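Local coordinates for protein YchN (Escherichia coli, PDB 1JX7) that is of unknown function but assembles into a homohexamer, a dimer of trimers, and belongs to the DsrE/DsrF-like family, at residues A[4-9]-A[23-28]; A[17-22]-A[62-67]; A[74-79]-A[105-110]. One frame throughout, in Å; residues are numbered along the deposited sequence.

Interaction 1 (A[4-9]-A[23-28])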
loop_
_atom_site.group_PDB
_atom_site.type_symbol
_atom_site.label_atom_id
_atom_site.label_comp_id
_atom_site.label_asym_id
_atom_site.label_seq_id
_atom_site.Cartn_x
_atom_site.Cartn_y
_atom_site.Cartn_z
ATOM N N ILE A 4 24.125 -11.075 6.697
ATOM C CA ILE A 4 22.706 -10.786 6.573
ATOM C C ILE A 4 22.472 -9.455 5.884
ATOM O O ILE A 4 22.964 -8.414 6.326
ATOM C CB ILE A 4 22.024 -10.747 7.947
ATOM C CG1 ILE A 4 21.954 -12.153 8.535
ATOM C CG2 ILE A 4 20.647 -10.125 7.820
ATOM C CD1 ILE A 4 21.433 -12.171 9.957
ATOM N N VAL A 5 21.723 -9.489 4.780
ATOM C CA VAL A 5 21.411 -8.279 4.044
ATOM C C VAL A 5 19.950 -7.948 4.309
ATOM O O VAL A 5 19.086 -8.836 4.335
ATOM C CB VAL A 5 21.606 -8.463 2.522
ATOM C CG1 VAL A 5 21.150 -7.222 1.781
ATOM C CG2 VAL A 5 23.061 -8.750 2.217
ATOM N N ILE A 6 19.676 -6.663 4.530
ATOM C CA ILE A 6 18.313 -6.211 4.766
ATOM C C ILE A 6 17.976 -5.174 3.710
ATOM O O ILE A 6 18.714 -4.217 3.504
ATOM C CB ILE A 6 18.157 -5.567 6.164
ATOM C CG1 ILE A 6 18.009 -6.660 7.227
ATOM C CG2 ILE A 6 16.953 -4.614 6.175
ATOM C CD1 ILE A 6 17.641 -6.140 8.616
ATOM N N VAL A 7 16.865 -5.363 3.020
ATOM C CA VAL A 7 16.467 -4.398 2.013
ATOM C C VAL A 7 15.191 -3.717 2.501
ATOM O O VAL A 7 14.461 -4.268 3.325
ATOM C CB VAL A 7 16.224 -5.074 0.652
ATOM C CG1 VAL A 7 16.309 -4.039 -0.451
ATOM C CG2 VAL A 7 17.261 -6.159 0.416
ATOM N N ALA A 8 14.945 -2.509 2.018
ATOM C CA ALA A 8 13.766 -1.761 2.414
ATOM C C ALA A 8 13.254 -0.895 1.263
ATOM O O ALA A 8 14.036 -0.237 0.564
ATOM C CB ALA A 8 14.088 -0.906 3.620
ATOM N N ASN A 9 11.932 -0.904 1.080
ATOM C CA ASN A 9 11.269 -0.147 0.016
ATOM C C ASN A 9 10.405 0.969 0.595
ATOM O O ASN A 9 10.130 1.965 -0.074
ATOM C CB ASN A 9 10.378 -1.083 -0.809
ATOM C CG ASN A 9 11.168 -2.091 -1.623
ATOM O OD1 ASN A 9 12.160 -2.652 -1.154
ATOM N ND2 ASN A 9 10.723 -2.346 -2.849
ATOM N N ARG A 23 14.221 -1.525 13.300
ATOM C CA ARG A 23 14.055 -2.037 14.646
ATOM C C ARG A 23 14.622 -3.453 14.700
ATOM O O ARG A 23 15.278 -3.817 15.656
ATOM C CB ARG A 23 12.571 -2.023 15.031
ATOM C CG ARG A 23 12.345 -2.151 16.513
ATOM C CD ARG A 23 10.893 -1.920 16.886
ATOM N NE ARG A 23 9.986 -2.924 16.327
ATOM C CZ ARG A 23 8.679 -2.947 16.554
ATOM N NH1 ARG A 23 8.131 -2.023 17.332
ATOM N NH2 ARG A 23 7.915 -3.889 16.016
ATOM N N LEU A 24 14.379 -4.238 13.648
ATOM C CA LEU A 24 14.864 -5.611 13.572
ATOM C C LEU A 24 16.382 -5.594 13.387
ATOM O O LEU A 24 17.094 -6.439 13.934
ATOM C CB LEU A 24 14.222 -6.333 12.386
ATOM C CG LEU A 24 14.166 -7.870 12.421
ATOM C CD1 LEU A 24 13.712 -8.378 11.067
ATOM C CD2 LEU A 24 15.506 -8.453 12.740
ATOM N N ALA A 25 16.861 -4.632 12.614
ATOM C CA ALA A 25 18.287 -4.482 12.336
ATOM C C ALA A 25 19.094 -4.192 13.605
ATOM O O ALA A 25 20.124 -4.813 13.856
ATOM C CB ALA A 25 18.511 -3.370 11.316
ATOM N N ILE A 26 18.621 -3.243 14.397
ATOM C CA ILE A 26 19.284 -2.868 15.635
ATOM C C ILE A 26 19.241 -4.075 16.566
ATOM O O ILE A 26 20.159 -4.302 17.364
ATOM C CB ILE A 26 18.570 -1.663 16.297
ATOM C CG1 ILE A 26 18.593 -0.446 15.346
ATOM C CG2 ILE A 26 19.234 -1.338 17.612
ATOM C CD1 ILE A 26 17.776 0.785 15.816
ATOM N N ALA A 27 18.168 -4.862 16.453
ATOM C CA ALA A 27 17.978 -6.032 17.291
ATOM C C ALA A 27 18.925 -7.155 16.911
ATOM O O ALA A 27 19.449 -7.854 17.787
ATOM C CB ALA A 27 16.546 -6.517 17.193
ATOM N N LEU A 28 19.144 -7.350 15.616
ATOM C CA LEU A 28 20.035 -8.405 15.174
ATOM C C LEU A 28 21.435 -8.158 15.707
ATOM O O LEU A 28 22.113 -9.073 16.176
ATOM C CB LEU A 28 20.048 -8.475 13.649
ATOM C CG LEU A 28 18.707 -8.986 13.090
ATOM C CD1 LEU A 28 18.650 -8.813 11.588
ATOM C CD2 LEU A 28 18.522 -10.440 13.499
#
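I6 of strand 3-8 pushes a methyl between two residues of helix 17-31. Its CD1 lies 4.0 Å from CB of A25 and, one helical turn further on, 4.1 Å from CD1 of L28. With A25 the δ-methyl meets a short methyl close to the helix surface, and the two backbones come near: CA of I6 is 7.8 Å from CA of A25. With L28 the approach is tip to tip, each chain reaching toward the other. In I6, CG2 stands anti to the backbone N, while CG1 lies beside that N (chi1 -81°) and then runs on extended, which carries CD1 out to the helix. The contact forms within the beta-alpha-beta unit of strand 3-8, helix 17-31 and strand 36-41: the axes of strand 4-8 and helix 23-28 run nearly antiparallel, at 165° and 10.4 Å apart. Alternate residues I4 and I6 point toward the helix, and the contact is wholly apolar. It loosens toward the start of the strand, where CG2 of I4 is 4.5 Å from CD1 of L28. In the tighter part, A25 also lies against L37 and L39 of strand 36-41, and I6 against L39 and L115. Farther round the helix, R23, I26 and A27 take no part in the contact and are partly exposed; here R23 makes a weak hydrogen bond to T80 of a neighbouring subunit, and A27 packs on A105 of that same subunit.

Interaction 2 (A[17-22]-A[62-67])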
loop_
_atom_site.group_PDB
_atom_site.type_symbol
_atom_site.label_atom_id
_atom_site.label_comp_id
_atom_site.label_asym_id
_atom_site.label_seq_id
_atom_site.Cartn_x
_atom_site.Cartn_y
_atom_site.Cartn_z
ATOM N N SER A 17 6.741 -0.474 7.632
ATOM C CA SER A 17 7.730 -1.424 7.161
ATOM C C SER A 17 9.167 -0.955 7.339
ATOM O O SER A 17 10.010 -1.716 7.801
ATOM C CB SER A 17 7.455 -1.739 5.687
ATOM O OG SER A 17 7.185 -0.549 4.962
ATOM N N LEU A 18 9.454 0.288 6.978
ATOM C CA LEU A 18 10.804 0.813 7.108
ATOM C C LEU A 18 11.205 0.825 8.578
ATOM O O LEU A 18 12.292 0.372 8.944
ATOM C CB LEU A 18 10.862 2.228 6.546
ATOM C CG LEU A 18 12.230 2.784 6.170
ATOM C CD1 LEU A 18 12.090 4.285 5.961
ATOM C CD2 LEU A 18 13.255 2.504 7.264
ATOM N N PHE A 19 10.316 1.350 9.418
ATOM C CA PHE A 19 10.552 1.425 10.848
ATOM C C PHE A 19 10.849 0.032 11.397
ATOM O O PHE A 19 11.778 -0.144 12.191
ATOM C CB PHE A 19 9.325 2.005 11.553
ATOM C CG PHE A 19 9.382 1.918 13.059
ATOM C CD1 PHE A 19 10.447 2.481 13.764
ATOM C CD2 PHE A 19 8.385 1.257 13.765
ATOM C CE1 PHE A 19 10.506 2.394 15.157
ATOM C CE2 PHE A 19 8.431 1.168 15.150
ATOM C CZ PHE A 19 9.496 1.726 15.849
ATOM N N ASN A 20 10.071 -0.958 10.978
ATOM C CA ASN A 20 10.285 -2.320 11.446
ATOM C C ASN A 20 11.630 -2.895 11.002
ATOM O O ASN A 20 12.266 -3.634 11.748
ATOM C CB ASN A 20 9.150 -3.241 10.983
ATOM C CG ASN A 20 7.884 -3.058 11.791
ATOM O OD1 ASN A 20 7.935 -2.681 12.967
ATOM N ND2 ASN A 20 6.742 -3.341 11.174
ATOM N N SER A 21 12.053 -2.558 9.788
ATOM C CA SER A 21 13.309 -3.045 9.253
ATOM C C SER A 21 14.450 -2.627 10.143
ATOM O O SER A 21 15.300 -3.438 10.481
ATOM C CB SER A 21 13.553 -2.485 7.863
ATOM O OG SER A 21 12.815 -3.210 6.913
ATOM N N LEU A 22 14.448 -1.355 10.515
ATOM C CA LEU A 22 15.482 -0.776 11.366
ATOM C C LEU A 22 15.432 -1.316 12.793
ATOM O O LEU A 22 16.462 -1.540 13.424
ATOM C CB LEU A 22 15.348 0.746 11.374
ATOM C CG LEU A 22 15.560 1.351 9.984
ATOM C CD1 LEU A 22 15.414 2.861 10.039
ATOM C CD2 LEU A 22 16.944 0.959 9.480
ATOM N N GLN A 62 15.984 8.837 11.786
ATOM C CA GLN A 62 17.349 9.331 11.697
ATOM C C GLN A 62 18.197 8.686 12.776
ATOM O O GLN A 62 19.277 8.175 12.498
ATOM C CB GLN A 62 17.362 10.837 11.872
ATOM C CG GLN A 62 18.347 11.511 10.970
ATOM C CD GLN A 62 18.967 12.723 11.595
ATOM O OE1 GLN A 62 19.869 12.610 12.417
ATOM N NE2 GLN A 62 18.480 13.899 11.220
ATOM N N GLN A 63 17.699 8.701 14.014
ATOM C CA GLN A 63 18.404 8.125 15.158
ATOM C C GLN A 63 18.670 6.634 15.003
ATOM O O GLN A 63 19.745 6.159 15.368
ATOM C CB GLN A 63 17.621 8.349 16.453
ATOM C CG GLN A 63 18.190 7.572 17.651
ATOM C CD GLN A 63 17.254 7.553 18.859
ATOM O OE1 GLN A 63 17.155 8.527 19.607
ATOM N NE2 GLN A 63 16.557 6.439 19.046
HETATM N N MSE A 64 17.692 5.904 14.477
HETATM C CA MSE A 64 17.837 4.469 14.284
HETATM C C MSE A 64 18.929 4.145 13.270
HETATM O O MSE A 64 19.563 3.093 13.331
HETATM C CB MSE A 64 16.491 3.851 13.863
HETATM C CG MSE A 64 15.456 3.850 14.986
HETATM SE SE MSE A 64 13.831 3.330 14.470
HETATM C CE MSE A 64 13.494 4.604 13.478
ATOM N N LEU A 65 19.165 5.064 12.338
ATOM C CA LEU A 65 20.205 4.862 11.340
ATOM C C LEU A 65 21.574 5.210 11.915
ATOM O O LEU A 65 22.579 4.622 11.540
ATOM C CB LEU A 65 19.919 5.722 10.096
ATOM C CG LEU A 65 18.918 5.060 9.141
ATOM C CD1 LEU A 65 18.546 6.033 8.025
ATOM C CD2 LEU A 65 19.529 3.781 8.565
ATOM N N GLU A 66 21.606 6.168 12.833
ATOM C CA GLU A 66 22.855 6.563 13.449
ATOM C C GLU A 66 23.294 5.455 14.399
ATOM O O GLU A 66 24.495 5.166 14.529
ATOM C CB GLU A 66 22.679 7.895 14.175
ATOM C CG GLU A 66 22.110 8.954 13.244
ATOM C CD GLU A 66 22.179 10.355 13.808
ATOM O OE1 GLU A 66 21.778 10.553 14.981
ATOM O OE2 GLU A 66 22.620 11.260 13.074
ATOM N N ILE A 67 22.327 4.816 15.044
ATOM C CA ILE A 67 22.602 3.703 15.945
ATOM C C ILE A 67 23.270 2.586 15.140
ATOM O O ILE A 67 24.202 1.938 15.608
ATOM C CB ILE A 67 21.294 3.148 16.575
ATOM C CG1 ILE A 67 20.650 4.194 17.472
ATOM C CG2 ILE A 67 21.593 1.891 17.375
ATOM C CD1 ILE A 67 19.339 3.766 18.068
#
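A Met-aromatic contact joins F19 of helix 17-31 to M64 of helix 61-70, two helices lying side by side on one side of the parallel sheet. M64 is a selenomethionine, and its SE comes 3.5 Å from CE1 of F19, at the ring's edge and 4.6 Å from the ring centroid. The terminal methyl follows the same edge in the ring plane, CE of M64 lying 3.7 Å from CD1 of F19. Two torsions bring the groups together. F19 has CG opposite its backbone N (chi1 171°), which brings the ring's edge up to the selenium, while M64 bends at chi3 (-67°) and folds CE back beside the ring. One turn along the helix from F19, L22 meets two residues: its CD1 is 4.1 Å from CB of M64, crossed at about a right angle, and its CD2 is 3.9 Å from CD2 of L65. Replacing F19 with an alanine would probably leave the selenium and methyl of M64 without their aromatic partner and Y59 without its stack. The segments run roughly parallel, 27° apart, their axes 10.4 Å from each other. F19 also stacks on the ring of Y59, while L22 continues the seam onto I61 and L68, and L65 reaches V75 of strand 75-78, so helix 61-70 lies beside helix 17-31 on the same face of the sheet.

Interaction 3 (A[74-79]-A[105-110])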
loop_
_atom_site.group_PDB
_atom_site.type_symbol
_atom_site.label_atom_id
_atom_site.label_comp_id
_atom_site.label_asym_id
_atom_site.label_seq_id
_atom_site.Cartn_x
_atom_site.Cartn_y
_atom_site.Cartn_z
ATOM N N PRO A 74 26.974 -1.075 7.315
ATOM C CA PRO A 74 26.827 -0.322 6.065
ATOM C C PRO A 74 25.369 -0.057 5.690
ATOM O O PRO A 74 24.522 -0.951 5.754
ATOM C CB PRO A 74 27.536 -1.195 5.034
ATOM C CG PRO A 74 28.451 -2.073 5.858
ATOM C CD PRO A 74 27.616 -2.380 7.065
ATOM N N VAL A 75 25.098 1.178 5.298
ATOM C CA VAL A 75 23.761 1.589 4.895
ATOM C C VAL A 75 23.872 2.246 3.527
ATOM O O VAL A 75 24.398 3.350 3.401
ATOM C CB VAL A 75 23.179 2.608 5.915
ATOM C CG1 VAL A 75 21.920 3.263 5.359
ATOM C CG2 VAL A 75 22.886 1.900 7.235
ATOM N N LYS A 76 23.378 1.561 2.502
ATOM C CA LYS A 76 23.451 2.096 1.146
ATOM C C LYS A 76 22.118 2.548 0.562
ATOM O O LYS A 76 21.096 1.855 0.698
ATOM C CB LYS A 76 24.092 1.049 0.220
ATOM C CG LYS A 76 25.590 0.852 0.438
ATOM C CD LYS A 76 26.347 2.115 0.055
ATOM C CE LYS A 76 27.851 1.920 0.104
ATOM N NZ LYS A 76 28.585 3.124 -0.419
ATOM N N LEU A 77 22.123 3.706 -0.071
ATOM C CA LEU A 77 20.927 4.248 -0.709
ATOM C C LEU A 77 21.103 4.027 -2.217
ATOM O O LEU A 77 22.161 4.323 -2.768
ATOM C CB LEU A 77 20.782 5.744 -0.428
ATOM C CG LEU A 77 20.862 6.259 1.007
ATOM C CD1 LEU A 77 20.587 7.750 1.008
ATOM C CD2 LEU A 77 19.862 5.559 1.892
ATOM N N CYS A 78 20.066 3.509 -2.880
ATOM C CA CYS A 78 20.137 3.240 -4.313
ATOM C C CYS A 78 20.306 4.496 -5.152
ATOM O O CYS A 78 19.507 5.435 -5.072
ATOM C CB CYS A 78 18.893 2.484 -4.770
ATOM S SG CYS A 78 19.066 1.764 -6.414
ATOM N N LYS A 79 21.351 4.492 -5.977
ATOM C CA LYS A 79 21.697 5.604 -6.856
ATOM C C LYS A 79 20.541 6.114 -7.739
ATOM O O LYS A 79 20.196 7.293 -7.708
ATOM C CB LYS A 79 22.867 5.175 -7.730
ATOM C CG LYS A 79 23.378 6.233 -8.666
ATOM C CD LYS A 79 24.013 7.366 -7.907
ATOM C CE LYS A 79 24.941 8.116 -8.828
ATOM N NZ LYS A 79 25.815 7.112 -9.496
ATOM N N ALA A 105 22.813 -6.436 -5.970
ATOM C CA ALA A 105 22.927 -7.672 -6.728
ATOM C C ALA A 105 24.391 -8.033 -6.637
ATOM O O ALA A 105 25.150 -7.821 -7.577
ATOM C CB ALA A 105 22.538 -7.439 -8.172
ATOM N N GLN A 106 24.782 -8.566 -5.486
ATOM C CA GLN A 106 26.158 -8.947 -5.206
ATOM C C GLN A 106 26.131 -9.280 -3.724
ATOM O O GLN A 106 26.549 -10.351 -3.304
ATOM C CB GLN A 106 27.096 -7.769 -5.471
ATOM C CG GLN A 106 28.562 -8.061 -5.208
ATOM C CD GLN A 106 29.423 -6.809 -5.265
ATOM O OE1 GLN A 106 29.506 -6.142 -6.301
ATOM N NE2 GLN A 106 30.066 -6.474 -4.144
ATOM N N TRP A 107 25.627 -8.325 -2.942
ATOM C CA TRP A 107 25.464 -8.524 -1.510
ATOM C C TRP A 107 24.531 -9.728 -1.376
ATOM O O TRP A 107 24.717 -10.583 -0.509
ATOM C CB TRP A 107 24.779 -7.319 -0.891
ATOM C CG TRP A 107 25.680 -6.190 -0.535
ATOM C CD1 TRP A 107 26.992 -6.042 -0.867
ATOM C CD2 TRP A 107 25.317 -5.028 0.219
ATOM N NE1 TRP A 107 27.468 -4.850 -0.384
ATOM C CE2 TRP A 107 26.457 -4.200 0.278
ATOM C CE3 TRP A 107 24.133 -4.588 0.817
ATOM C CZ2 TRP A 107 26.457 -2.974 0.942
ATOM C CZ3 TRP A 107 24.123 -3.359 1.474
ATOM C CH2 TRP A 107 25.283 -2.567 1.522
ATOM N N THR A 108 23.529 -9.768 -2.252
ATOM C CA THR A 108 22.528 -10.827 -2.285
ATOM C C THR A 108 23.154 -12.180 -2.575
ATOM O O THR A 108 22.854 -13.175 -1.922
ATOM C CB THR A 108 21.476 -10.559 -3.379
ATOM O OG1 THR A 108 20.767 -9.353 -3.089
ATOM C CG2 THR A 108 20.502 -11.698 -3.450
ATOM N N LEU A 109 24.026 -12.207 -3.582
ATOM C CA LEU A 109 24.701 -13.433 -3.989
ATOM C C LEU A 109 25.681 -13.966 -2.940
ATOM O O LEU A 109 25.881 -15.177 -2.831
ATOM C CB LEU A 109 25.424 -13.205 -5.318
ATOM C CG LEU A 109 24.562 -13.342 -6.583
ATOM C CD1 LEU A 109 25.367 -12.906 -7.801
ATOM C CD2 LEU A 109 24.098 -14.780 -6.741
ATOM N N SER A 110 26.277 -13.070 -2.163
ATOM C CA SER A 110 27.251 -13.474 -1.157
ATOM C C SER A 110 26.724 -13.365 0.272
ATOM O O SER A 110 27.482 -13.079 1.195
ATOM C CB SER A 110 28.522 -12.621 -1.292
ATOM O OG SER A 110 28.253 -11.246 -1.036
#
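W107 of helix 101-107 and K76 of strand 75-78 meet over one face of the parallel sheet, the face turned from helices 17-31 and 61-70. The six-membered part of the indole does the touching: CH2 of W107 lies 3.6 Å from CG of K76 and 4.0 Å from its CB, while CZ2 is 4.0 Å from the same CG. The two side chains cross at about a right angle, and CB and CG of the lysine make the contact. That chain sets out toward the indole, with CG beside the backbone N, then bends at chi2 (-66°), which takes the ammonium off to a salt bridge with E97 of strand 96-99. P74, just before the strand, adds a more distant apolar touch, its CB 4.4 Å from CH2 of W107. The indole thus touches both P74 and K76, which point toward it, while V75 between them points away. W107 also rests on V5 of strand 3-8 and takes a cation-pi contact from R38, so the ring spans several strands. Farther along the chain S110 bonds through both its N and its OG to O of Q106. They reach this oxygen from opposite faces of its carbonyl plane, N of S110 at 3.0 Å from O of Q106 and OG likewise at 3.0 Å, the hydroxyl tilted 29° from the plane. Backbone and side chain of one serine thus share a single acceptor, closing the backbone from Q106 to S110. A parallel sheet covered by helices on both faces is the three-layer alpha/beta sandwich, and here helix 101-107 lies in the crossover from edge strand 96-99 to the opposite edge strand 113-116.

Interactions 1 and 2 share helix 17-31 and are buried, their centres about 8 Å apart; I26 of the first packs on M64 and I67 of the second. One fastens this helix to the sheet with aliphatic methyls, the other to its neighbour helix with a selenium at an aromatic edge and packed leucines. Interaction 3 is only partly buried and uses the other face of the sheet, where lysine methylenes and an indole meet beside charges. Its centre is about 17 Å from that of interaction 2, yet its V75 points to the face on which interaction 2 lies. V5, on the strand of interaction 1, meets W107, linking interactions 1 and 3.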